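Local coordinates for protein Phikz039 (Pseudomonas phage phikz, PDB 3ZBQ) that is PhuZ, a phage relative of tubulin that holds guanosine-5'-diphosphate in a nucleotide pocket in this model, at residues T7-C12 against T97-Y102; I163-E168 against V222-C227; H197-L202 against T263-P268; L245-D250 against Y271-M276. All blocks are in the same frame, centred on the assembly; numbering follows the deposited sequence.

From the N terminus, interaction 1 comes first. It closes a loop of 84 residues by pairing strands 7-12 and 97-103 in the sheet beside the GDP site. It is complete before interaction 2 opens. Interaction 2 joins strands 163-168 and 222-227, where the sheet continues into the C-terminal region. Interaction 3 opens at 197-202, within the span of interaction 2, and closes later at 263-268, so the two cross. Interaction 4 crosses interaction 3 in the same way, but follows interaction 2 in series. Interactions 3 and 4 lie at the far end of the sheet and share backbone contacts of Tyr246 with Gly264 and Ala266.

Interaction 1: residues T7-C12 against T97-Y102; sequences TRIYFC and TNIVVY
Thr7 carries OG1 anti to its carbonyl carbon (chi1 -59°), while Thr97 holds OG1 between its backbone N and carbonyl carbon (chi1 53°). The two hydroxyls face each other across the start of the strand pair, with Thr7 OG1 and Thr97 OG1 2.7 Å apart. Thr97 OG1 is hydrogen-bonded to Lys6 O. The strands run parallel and in step, and five backbone hydrogen bonds join them. Ile99 O accepts from Tyr10 N at 2.7 Å, the shortest of the five. Val101 N gives to Tyr10 O at 2.8 Å.

On the face of Ile9 and Phe11 the contact is apolar. Ile9 CG2 meets Val101 CG2 at 4.1 Å, the two side chains lying side by side. The same Ile9 CG2 sits over one face of the Phe11 ring, toward its rim. Phe11 CD1 reaches Val101 CB at 3.7 Å. On the other face, the Tyr10 ring lies beside Asn98 with its edge to the amide, CE1 being 3.7 Å from Asn98 OD1. Further along, Cys12 SG packs on Val100 CG1 at 4.0 Å.

This is the parallel core sheet of the nucleotide-binding domain in the tubulin family. Strand 30-34 continues it beyond 7-12, and strand 127-133 beyond 97-103. The side chain of Tyr102 is about 6 Å from the bound GDP. Ile9, Phe11, Ile99 and Val101 make one face largely apolar; the other mixes Tyr10 and Val100 with Asn98 and Arg8. Backbone bonds fix the register, and two buried polar ends find main-chain partners: Asn98 OD1 bonds Gly95 N, and Tyr10 OH bonds Phe92 O.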
# COMPACT_ATOMS: atom_id res chain seq x y z
N THR A 7 -3.57 11.15 -12.59
CA THR A 7 -3.19 10.19 -11.57
C THR A 7 -1.88 10.63 -10.92
O THR A 7 -0.88 10.80 -11.62
CB THR A 7 -2.98 8.78 -12.16
OG1 THR A 7 -4.18 8.33 -12.81
CG2 THR A 7 -2.58 7.80 -11.08
N ARG A 8 -1.90 10.85 -9.61
CA ARG A 8 -0.67 11.09 -8.85
C ARG A 8 -0.27 9.79 -8.17
O ARG A 8 -1.09 9.14 -7.51
CB ARG A 8 -0.87 12.18 -7.78
CG ARG A 8 0.40 12.56 -6.99
CD ARG A 8 1.33 13.48 -7.79
NE ARG A 8 0.73 14.79 -8.02
CZ ARG A 8 1.17 15.68 -8.91
NH1 ARG A 8 2.23 15.39 -9.66
NH2 ARG A 8 0.56 16.85 -9.06
N ILE A 9 0.98 9.39 -8.33
CA ILE A 9 1.46 8.22 -7.62
C ILE A 9 2.46 8.65 -6.56
O ILE A 9 3.40 9.38 -6.86
CB ILE A 9 2.10 7.21 -8.58
CG1 ILE A 9 1.16 6.93 -9.77
CG2 ILE A 9 2.46 5.94 -7.83
CD1 ILE A 9 1.68 5.86 -10.76
N TYR A 10 2.23 8.21 -5.33
CA TYR A 10 3.11 8.52 -4.20
C TYR A 10 3.89 7.27 -3.81
O TYR A 10 3.30 6.31 -3.29
CB TYR A 10 2.28 8.98 -2.98
CG TYR A 10 1.43 10.22 -3.21
CD1 TYR A 10 0.17 10.14 -3.78
CD2 TYR A 10 1.88 11.47 -2.80
CE1 TYR A 10 -0.61 11.27 -3.97
CE2 TYR A 10 1.10 12.61 -2.98
CZ TYR A 10 -0.14 12.50 -3.57
OH TYR A 10 -0.90 13.63 -3.75
N PHE A 11 5.20 7.29 -4.05
CA PHE A 11 6.07 6.18 -3.71
C PHE A 11 6.71 6.49 -2.36
O PHE A 11 7.44 7.47 -2.23
CB PHE A 11 7.16 5.99 -4.77
CG PHE A 11 6.65 5.47 -6.09
CD1 PHE A 11 6.16 4.17 -6.20
CD2 PHE A 11 6.66 6.28 -7.23
CE1 PHE A 11 5.69 3.69 -7.42
CE2 PHE A 11 6.19 5.80 -8.45
CZ PHE A 11 5.70 4.51 -8.55
N CYS A 12 6.44 5.66 -1.35
CA CYS A 12 6.82 5.96 0.03
C CYS A 12 7.72 4.89 0.63
O CYS A 12 7.43 3.69 0.54
CB CYS A 12 5.59 6.14 0.92
SG CYS A 12 4.34 7.26 0.26
N THR A 97 -7.13 10.77 -9.56
CA THR A 97 -6.97 9.49 -8.89
C THR A 97 -5.60 9.48 -8.24
O THR A 97 -4.72 10.24 -8.65
CB THR A 97 -7.08 8.31 -9.87
OG1 THR A 97 -6.16 8.51 -10.96
CG2 THR A 97 -8.50 8.19 -10.41
N ASN A 98 -5.42 8.65 -7.22
CA ASN A 98 -4.17 8.65 -6.47
C ASN A 98 -3.76 7.25 -6.10
O ASN A 98 -4.59 6.46 -5.63
CB ASN A 98 -4.31 9.51 -5.21
CG ASN A 98 -4.66 10.94 -5.53
OD1 ASN A 98 -3.77 11.75 -5.76
ND2 ASN A 98 -5.97 11.23 -5.62
N ILE A 99 -2.49 6.93 -6.30
CA ILE A 99 -1.99 5.61 -5.99
C ILE A 99 -0.84 5.79 -5.03
O ILE A 99 0.05 6.59 -5.28
CB ILE A 99 -1.51 4.86 -7.26
CG1 ILE A 99 -2.62 4.83 -8.32
CG2 ILE A 99 -1.08 3.43 -6.91
CD1 ILE A 99 -2.25 4.11 -9.60
N VAL A 100 -0.90 5.11 -3.90
CA VAL A 100 0.14 5.20 -2.87
C VAL A 100 0.79 3.83 -2.68
O VAL A 100 0.09 2.83 -2.45
CB VAL A 100 -0.46 5.70 -1.53
CG1 VAL A 100 0.65 6.03 -0.53
CG2 VAL A 100 -1.32 6.93 -1.76
N VAL A 101 2.13 3.78 -2.73
CA VAL A 101 2.86 2.51 -2.79
C VAL A 101 3.87 2.41 -1.66
O VAL A 101 4.68 3.32 -1.48
CB VAL A 101 3.63 2.38 -4.12
CG1 VAL A 101 4.24 1.00 -4.27
CG2 VAL A 101 2.69 2.67 -5.30
N TYR A 102 3.82 1.31 -0.90
CA TYR A 102 4.67 1.14 0.30
C TYR A 102 4.62 -0.26 0.87
O TYR A 102 3.66 -1.01 0.64
CB TYR A 102 4.25 2.14 1.39
CG TYR A 102 2.76 2.11 1.69
CD1 TYR A 102 1.86 2.82 0.90
CD2 TYR A 102 2.26 1.39 2.77
CE1 TYR A 102 0.51 2.79 1.15
CE2 TYR A 102 0.89 1.36 3.04
CZ TYR A 102 0.02 2.07 2.23
OH TYR A 102 -1.34 2.06 2.46

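Interaction 2: residues I163-E168 against V222-C227; sequences IINYHE and VQLHVC
Ile163 lays its CG2 against Leu224 CB at 3.6 Å. Its other branch, CG1, meets Val222 CG2 at 3.7 Å, and both pairs of side chains cross at a slant. Beside them the strands pair in parallel. Ile164 N gives to Val222 O at 3.0 Å, and Leu224 N gives to Ile164 O at 2.8 Å. The pairing is short because the two strand axes are 56° apart and the chains part after Asn165.

Asn165 works at the fork. Its CG is anti to the backbone N (chi1 175°), and ND2 donates to Leu224 O at 2.9 Å, approaching from above the carbonyl plane. A water takes a second hydrogen from Asn165 ND2 and also accepts from Val226 N. Another water accepts from Tyr166 N and donates to Leu224 O, which therefore has two donors. At the far side of the amide, His167 NE2 gives to Asn165 OD1 at 2.6 Å, with that oxygen in the plane of the imidazole. The side-chain amide and the two waters thus replace direct backbone pairing where the strands separate.

In this tubulin-like fold, strand 163-168 bonds through its other edge to strand 127-133, so it links the parallel core sheet to 222-227, a strand of the C-terminal domain family. Helix 284-304 packs on Ile164, Tyr166 and Gln223. Helix 175-192 packs on Asn165 and His167, on the other face of strand 163-168. Strand 275-281 lies on the far edge of 222-227, where its Ile280 touches both Ile163 and Val222.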
# COMPACT_ATOMS: atom_id res chain seq x y z
N ILE A 163 -8.79 1.31 0.24
CA ILE A 163 -8.65 0.26 -0.75
C ILE A 163 -7.20 -0.17 -0.83
O ILE A 163 -6.31 0.64 -1.12
CB ILE A 163 -9.09 0.76 -2.15
CG1 ILE A 163 -10.54 1.22 -2.14
CG2 ILE A 163 -8.85 -0.31 -3.22
CD1 ILE A 163 -10.91 2.07 -3.33
N ILE A 164 -6.94 -1.46 -0.58
CA ILE A 164 -5.59 -1.97 -0.67
C ILE A 164 -5.48 -3.08 -1.72
O ILE A 164 -6.32 -3.99 -1.79
CB ILE A 164 -5.04 -2.44 0.71
CG1 ILE A 164 -5.77 -3.70 1.17
CG2 ILE A 164 -5.19 -1.34 1.75
CD1 ILE A 164 -5.08 -4.40 2.36
N ASN A 165 -4.45 -2.96 -2.55
CA ASN A 165 -4.06 -4.02 -3.47
C ASN A 165 -2.87 -4.72 -2.82
O ASN A 165 -1.79 -4.14 -2.69
CB ASN A 165 -3.71 -3.41 -4.84
CG ASN A 165 -3.17 -4.43 -5.81
OD1 ASN A 165 -1.97 -4.47 -6.07
ND2 ASN A 165 -4.05 -5.26 -6.36
N TYR A 166 -3.09 -5.96 -2.38
CA TYR A 166 -2.16 -6.62 -1.46
C TYR A 166 -1.22 -7.64 -2.11
O TYR A 166 -1.64 -8.49 -2.90
CB TYR A 166 -2.95 -7.30 -0.32
CG TYR A 166 -2.05 -8.06 0.63
CD1 TYR A 166 -1.30 -7.38 1.59
CD2 TYR A 166 -1.94 -9.45 0.58
CE1 TYR A 166 -0.47 -8.07 2.47
CE2 TYR A 166 -1.11 -10.14 1.45
CZ TYR A 166 -0.38 -9.45 2.39
OH TYR A 166 0.45 -10.13 3.26
N HIS A 167 0.05 -7.57 -1.72
CA HIS A 167 1.05 -8.50 -2.22
C HIS A 167 1.83 -8.98 -1.03
O HIS A 167 2.22 -8.20 -0.19
CB HIS A 167 1.99 -7.79 -3.20
CG HIS A 167 1.28 -7.24 -4.39
ND1 HIS A 167 1.28 -7.87 -5.62
CD2 HIS A 167 0.50 -6.14 -4.54
CE1 HIS A 167 0.53 -7.18 -6.47
NE2 HIS A 167 0.05 -6.13 -5.83
N GLU A 168 2.05 -10.28 -0.96
CA GLU A 168 2.81 -10.83 0.15
C GLU A 168 4.20 -11.22 -0.28
O GLU A 168 4.38 -11.88 -1.30
CB GLU A 168 2.08 -12.05 0.68
CG GLU A 168 2.64 -12.59 1.96
CD GLU A 168 1.71 -13.59 2.56
OE1 GLU A 168 0.59 -13.19 2.96
OE2 GLU A 168 2.09 -14.77 2.62
N VAL A 222 -11.00 -2.50 2.35
CA VAL A 222 -11.43 -3.41 1.31
C VAL A 222 -10.24 -3.76 0.42
O VAL A 222 -9.22 -3.06 0.42
CB VAL A 222 -12.57 -2.79 0.48
CG1 VAL A 222 -13.82 -2.69 1.34
CG2 VAL A 222 -12.16 -1.42 -0.04
N GLN A 223 -10.36 -4.87 -0.29
CA GLN A 223 -9.24 -5.34 -1.10
C GLN A 223 -9.50 -5.20 -2.60
O GLN A 223 -10.59 -5.53 -3.09
CB GLN A 223 -8.89 -6.78 -0.73
CG GLN A 223 -7.65 -7.31 -1.41
CD GLN A 223 -7.08 -8.52 -0.70
OE1 GLN A 223 -7.50 -8.84 0.42
NE2 GLN A 223 -6.14 -9.19 -1.34
N LEU A 224 -8.51 -4.69 -3.32
CA LEU A 224 -8.60 -4.53 -4.77
C LEU A 224 -7.87 -5.65 -5.49
O LEU A 224 -6.68 -5.88 -5.25
CB LEU A 224 -8.01 -3.18 -5.21
CG LEU A 224 -7.79 -3.05 -6.71
CD1 LEU A 224 -9.15 -2.99 -7.43
CD2 LEU A 224 -6.98 -1.80 -6.99
N HIS A 225 -8.60 -6.34 -6.35
CA HIS A 225 -8.03 -7.41 -7.15
C HIS A 225 -7.99 -7.00 -8.62
O HIS A 225 -9.03 -6.75 -9.24
CB HIS A 225 -8.87 -8.68 -7.01
CG HIS A 225 -9.12 -9.08 -5.58
ND1 HIS A 225 -8.33 -10.00 -4.92
CD2 HIS A 225 -10.08 -8.70 -4.71
CE1 HIS A 225 -8.79 -10.16 -3.69
NE2 HIS A 225 -9.86 -9.38 -3.54
N VAL A 226 -6.79 -6.92 -9.18
CA VAL A 226 -6.63 -6.62 -10.60
C VAL A 226 -6.63 -7.92 -11.39
O VAL A 226 -5.74 -8.75 -11.22
CB VAL A 226 -5.35 -5.81 -10.88
CG1 VAL A 226 -5.23 -5.52 -12.39
CG2 VAL A 226 -5.37 -4.50 -10.10
N CYS A 227 -7.65 -8.10 -12.22
CA CYS A 227 -7.87 -9.37 -12.93
C CYS A 227 -7.72 -9.17 -14.43
O CYS A 227 -8.28 -8.23 -14.98
CB CYS A 227 -9.27 -9.92 -12.62
SG CYS A 227 -9.65 -10.05 -10.85
O HOH W 1 -4.23 -7.63 -7.91
O HOH W 2 -5.12 -7.58 -3.70

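Interaction 3: residues H197-L202 against T263-P268; sequences HQSLDL and TGYADP
Gln198 and Tyr265 exchange two backbone hydrogen bonds, which makes them an antiparallel hydrogen-bonded pair, a single bridge. The loop side of this bridge is a type II beta turn from His197 to Leu200. Tyr265 N gives to Gln198 O at 2.9 Å, in the plane of that carbonyl. The return bond, from Gln198 N to Tyr265 O, is longer at 3.1 Å and more bent. Next to the bridge, Leu200 CB rests on Gly264 CA at 3.7 Å. Gly264 has no side chain, so the loop can come this close. The His197 ring comes up to Ala266, its ND1 lying 3.7 Å from Ala266 CB.

Around these contacts, second partners fix the groups. His197 NE2 is bonded to Ile191 O, which ties the ring to helix 175-192. His197 ND1 lies 2.8 Å from the oxygen of a water that accepts from Asp267 N. Tyr265 O takes a further hydrogen from another water. Tyr265 OH and Thr263 OG1 both bond Asp252 OD2. Strand 260-265 is the outermost strand of the sheet here. Its inner edge is bonded to strand 239-246, and the turn binds along its outer edge. Leu245 of strand 239-246 also touches His197 and Leu200.

At the Ser199 end, two carbonyls stand close without bonding: Ser199 O is 3.2 Å from Thr263 O. A water donates to Ser199 O at 2.6 Å.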
# COMPACT_ATOMS: atom_id res chain seq x y z
N HIS A 197 -11.05 6.46 -21.99
CA HIS A 197 -11.93 5.36 -22.39
C HIS A 197 -13.38 5.80 -22.51
O HIS A 197 -13.89 6.51 -21.63
CB HIS A 197 -11.81 4.20 -21.40
CG HIS A 197 -10.40 3.84 -21.08
ND1 HIS A 197 -9.51 3.41 -22.05
CD2 HIS A 197 -9.71 3.87 -19.92
CE1 HIS A 197 -8.34 3.18 -21.48
NE2 HIS A 197 -8.43 3.45 -20.19
N GLN A 198 -14.03 5.38 -23.59
CA GLN A 198 -15.42 5.71 -23.85
C GLN A 198 -16.31 5.20 -22.74
O GLN A 198 -16.14 4.05 -22.30
CB GLN A 198 -15.89 5.09 -25.17
CG GLN A 198 -15.06 5.47 -26.37
CD GLN A 198 -14.89 6.97 -26.50
OE1 GLN A 198 -15.84 7.69 -26.82
NE2 GLN A 198 -13.68 7.45 -26.23
N SER A 199 -17.24 6.04 -22.30
CA SER A 199 -18.25 5.68 -21.30
C SER A 199 -17.70 5.53 -19.89
O SER A 199 -18.43 5.12 -18.99
CB SER A 199 -19.01 4.41 -21.70
OG SER A 199 -19.75 4.62 -22.90
N LEU A 200 -16.43 5.86 -19.69
CA LEU A 200 -15.86 5.80 -18.34
C LEU A 200 -15.43 7.19 -17.88
O LEU A 200 -14.35 7.67 -18.24
CB LEU A 200 -14.70 4.81 -18.30
CG LEU A 200 -14.08 4.61 -16.91
CD1 LEU A 200 -15.13 4.06 -15.96
CD2 LEU A 200 -12.86 3.66 -16.98
N ASP A 201 -16.27 7.84 -17.09
CA ASP A 201 -16.05 9.23 -16.69
C ASP A 201 -15.32 9.30 -15.36
O ASP A 201 -15.15 8.28 -14.69
CB ASP A 201 -17.39 9.94 -16.56
CG ASP A 201 -17.32 11.39 -16.96
OD1 ASP A 201 -16.21 11.97 -16.92
OD2 ASP A 201 -18.38 11.95 -17.32
N LEU A 202 -14.92 10.49 -14.95
CA LEU A 202 -14.25 10.61 -13.65
C LEU A 202 -15.17 10.27 -12.47
O LEU A 202 -14.74 9.63 -11.52
CB LEU A 202 -13.58 11.98 -13.47
CG LEU A 202 -12.76 12.15 -12.19
CD1 LEU A 202 -11.68 11.06 -12.03
CD2 LEU A 202 -12.12 13.54 -12.11
N THR A 263 -18.18 0.43 -16.39
CA THR A 263 -17.40 -0.11 -17.51
C THR A 263 -16.85 0.99 -18.41
O THR A 263 -17.44 2.07 -18.52
CB THR A 263 -18.23 -1.10 -18.37
OG1 THR A 263 -19.21 -0.38 -19.14
CG2 THR A 263 -18.91 -2.12 -17.50
N GLY A 264 -15.73 0.71 -19.06
CA GLY A 264 -15.17 1.62 -20.04
C GLY A 264 -14.78 0.86 -21.30
O GLY A 264 -14.47 -0.33 -21.23
N TYR A 265 -14.79 1.54 -22.44
CA TYR A 265 -14.42 0.91 -23.70
C TYR A 265 -13.08 1.44 -24.19
O TYR A 265 -12.98 2.60 -24.60
CB TYR A 265 -15.53 1.10 -24.74
CG TYR A 265 -16.85 0.55 -24.26
CD1 TYR A 265 -16.91 -0.71 -23.68
CD2 TYR A 265 -18.01 1.30 -24.35
CE1 TYR A 265 -18.10 -1.23 -23.22
CE2 TYR A 265 -19.22 0.79 -23.89
CZ TYR A 265 -19.25 -0.48 -23.32
OH TYR A 265 -20.43 -1.00 -22.86
N ALA A 266 -12.06 0.59 -24.09
CA ALA A 266 -10.70 0.96 -24.45
C ALA A 266 -10.48 0.83 -25.95
O ALA A 266 -11.01 -0.08 -26.58
CB ALA A 266 -9.70 0.10 -23.69
N ASP A 267 -9.70 1.75 -26.50
CA ASP A 267 -9.39 1.77 -27.93
C ASP A 267 -8.74 0.46 -28.38
O ASP A 267 -7.59 0.18 -28.04
CB ASP A 267 -8.46 2.95 -28.21
CG ASP A 267 -8.08 3.08 -29.68
OD1 ASP A 267 -8.72 2.44 -30.53
OD2 ASP A 267 -7.14 3.84 -29.98
N PRO A 268 -9.46 -0.36 -29.17
CA PRO A 268 -8.93 -1.67 -29.56
C PRO A 268 -7.76 -1.55 -30.53
O PRO A 268 -7.00 -2.50 -30.73
CB PRO A 268 -10.12 -2.33 -30.27
CG PRO A 268 -10.91 -1.19 -30.81
CD PRO A 268 -10.78 -0.09 -29.79
O HOH W 3 -9.22 4.06 -24.79
O HOH W 4 -11.69 4.61 -26.28
O HOH W 5 -19.22 3.68 -17.00

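Interaction 4: residues L245-D250 against Y271-M276; sequences LYTDPD and YDFDQM
Leu245 and Met276 trade two backbone hydrogen bonds as an antiparallel hydrogen-bonded pair. Leu245 N gives to Met276 O at 2.9 Å, and Met276 N gives to Leu245 O at 3.0 Å. Past the strand ends, Thr247 adds two more. Its N gives to Asp274 O at 3.2 Å. Its hydroxyl, held between the backbone N and the carbonyl carbon (chi1 43°), gives to Phe273 O, with OG1 2.7 Å from that oxygen.

These bonds join the end of strand 239-246 to the start of strand 275-281, neighbours in the C-terminal part of this tubulin-like fold.

Apolar contacts gather round the Phe273 ring. Thr247 CG2 lies over its centre in a CH-pi contact, 4.3 Å from the centroid. Met276 CE covers the opposite face, toward the rim, and also meets Leu245 CD1 at 3.9 Å. Leu245 CB touches Phe273 CE1 at 4.0 Å. On the sheet face of Tyr246 and Gln275, Tyr246 CD2 packs on Gln275 CB at 3.8 Å.

Polar side chains have further partners. Gln275 NE2 is hydrogen-bonded to His277 NE2, and Gln275 OE1 to Arg251 NH2. Asp274 OD2 forms a salt bridge with the same Arg251 NH2. One water accepts from Asp248 N and donates to Asp274 OD1.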
# COMPACT_ATOMS: atom_id res chain seq x y z
N LEU A 245 -12.80 -2.85 -18.09
CA LEU A 245 -12.45 -2.30 -19.40
C LEU A 245 -12.53 -3.39 -20.47
O LEU A 245 -12.02 -4.49 -20.26
CB LEU A 245 -11.04 -1.74 -19.38
CG LEU A 245 -10.84 -0.47 -18.56
CD1 LEU A 245 -9.36 -0.05 -18.55
CD2 LEU A 245 -11.69 0.63 -19.13
N TYR A 246 -13.17 -3.08 -21.59
CA TYR A 246 -13.21 -3.99 -22.74
C TYR A 246 -12.69 -3.26 -23.97
O TYR A 246 -12.94 -2.07 -24.14
CB TYR A 246 -14.65 -4.44 -23.00
CG TYR A 246 -15.32 -5.07 -21.81
CD1 TYR A 246 -15.98 -4.28 -20.86
CD2 TYR A 246 -15.30 -6.44 -21.62
CE1 TYR A 246 -16.60 -4.85 -19.76
CE2 TYR A 246 -15.91 -7.02 -20.52
CZ TYR A 246 -16.56 -6.22 -19.60
OH TYR A 246 -17.17 -6.79 -18.51
N THR A 247 -11.95 -3.97 -24.83
CA THR A 247 -11.58 -3.39 -26.12
C THR A 247 -12.70 -3.65 -27.12
O THR A 247 -12.80 -2.97 -28.14
CB THR A 247 -10.26 -3.94 -26.66
OG1 THR A 247 -10.21 -5.36 -26.47
CG2 THR A 247 -9.07 -3.27 -25.96
N ASP A 248 -13.52 -4.66 -26.83
CA ASP A 248 -14.72 -4.93 -27.63
C ASP A 248 -15.98 -4.71 -26.79
O ASP A 248 -16.27 -5.49 -25.87
CB ASP A 248 -14.68 -6.37 -28.16
CG ASP A 248 -15.85 -6.69 -29.08
OD1 ASP A 248 -16.76 -5.85 -29.25
OD2 ASP A 248 -15.84 -7.80 -29.65
N PRO A 249 -16.73 -3.64 -27.10
CA PRO A 249 -17.92 -3.24 -26.35
C PRO A 249 -18.96 -4.35 -26.30
O PRO A 249 -19.73 -4.43 -25.33
CB PRO A 249 -18.46 -2.06 -27.16
CG PRO A 249 -17.23 -1.48 -27.81
CD PRO A 249 -16.39 -2.67 -28.16
N ASP A 250 -18.97 -5.20 -27.32
CA ASP A 250 -19.93 -6.30 -27.40
C ASP A 250 -19.69 -7.33 -26.31
O ASP A 250 -20.57 -8.15 -26.04
CB ASP A 250 -19.89 -6.98 -28.78
CG ASP A 250 -20.62 -6.19 -29.86
OD1 ASP A 250 -21.23 -5.14 -29.55
OD2 ASP A 250 -20.58 -6.63 -31.03
N TYR A 271 -4.98 -0.84 -27.77
CA TYR A 271 -4.79 -1.81 -26.69
C TYR A 271 -4.90 -3.28 -27.10
O TYR A 271 -5.86 -3.68 -27.75
CB TYR A 271 -5.74 -1.50 -25.53
CG TYR A 271 -5.42 -0.22 -24.80
CD1 TYR A 271 -4.32 -0.14 -23.94
CD2 TYR A 271 -6.20 0.91 -24.97
CE1 TYR A 271 -4.02 1.02 -23.28
CE2 TYR A 271 -5.91 2.09 -24.30
CZ TYR A 271 -4.82 2.13 -23.46
OH TYR A 271 -4.52 3.30 -22.79
N ASP A 272 -3.91 -4.07 -26.71
CA ASP A 272 -3.85 -5.49 -27.06
C ASP A 272 -4.29 -6.35 -25.86
O ASP A 272 -3.65 -7.35 -25.52
CB ASP A 272 -2.42 -5.87 -27.49
CG ASP A 272 -2.29 -7.34 -27.88
OD1 ASP A 272 -3.13 -7.85 -28.65
OD2 ASP A 272 -1.34 -7.99 -27.39
N PHE A 273 -5.34 -5.92 -25.18
CA PHE A 273 -5.96 -6.77 -24.16
C PHE A 273 -7.42 -6.96 -24.50
O PHE A 273 -8.02 -6.11 -25.16
CB PHE A 273 -5.77 -6.23 -22.73
CG PHE A 273 -6.48 -4.93 -22.45
CD1 PHE A 273 -7.80 -4.92 -22.01
CD2 PHE A 273 -5.81 -3.72 -22.56
CE1 PHE A 273 -8.45 -3.72 -21.73
CE2 PHE A 273 -6.44 -2.52 -22.28
CZ PHE A 273 -7.77 -2.52 -21.87
N ASP A 274 -7.97 -8.09 -24.09
CA ASP A 274 -9.38 -8.35 -24.29
C ASP A 274 -10.17 -7.58 -23.22
O ASP A 274 -11.00 -6.72 -23.53
CB ASP A 274 -9.64 -9.85 -24.20
CG ASP A 274 -11.11 -10.19 -24.17
OD1 ASP A 274 -11.90 -9.48 -24.83
OD2 ASP A 274 -11.46 -11.19 -23.50
N GLN A 275 -9.88 -7.87 -21.96
CA GLN A 275 -10.56 -7.18 -20.88
C GLN A 275 -9.72 -7.13 -19.59
O GLN A 275 -8.84 -7.97 -19.38
CB GLN A 275 -11.93 -7.83 -20.62
CG GLN A 275 -11.86 -9.32 -20.36
CD GLN A 275 -13.21 -9.98 -20.47
OE1 GLN A 275 -13.73 -10.17 -21.58
NE2 GLN A 275 -13.80 -10.32 -19.33
N MET A 276 -9.99 -6.13 -18.76
CA MET A 276 -9.36 -6.03 -17.45
C MET A 276 -10.43 -5.68 -16.43
O MET A 276 -11.33 -4.89 -16.73
CB MET A 276 -8.28 -4.95 -17.41
CG MET A 276 -6.98 -5.30 -18.10
SD MET A 276 -5.68 -4.13 -17.63
CE MET A 276 -6.37 -2.58 -18.20
O HOH W 6 -13.05 -7.11 -25.20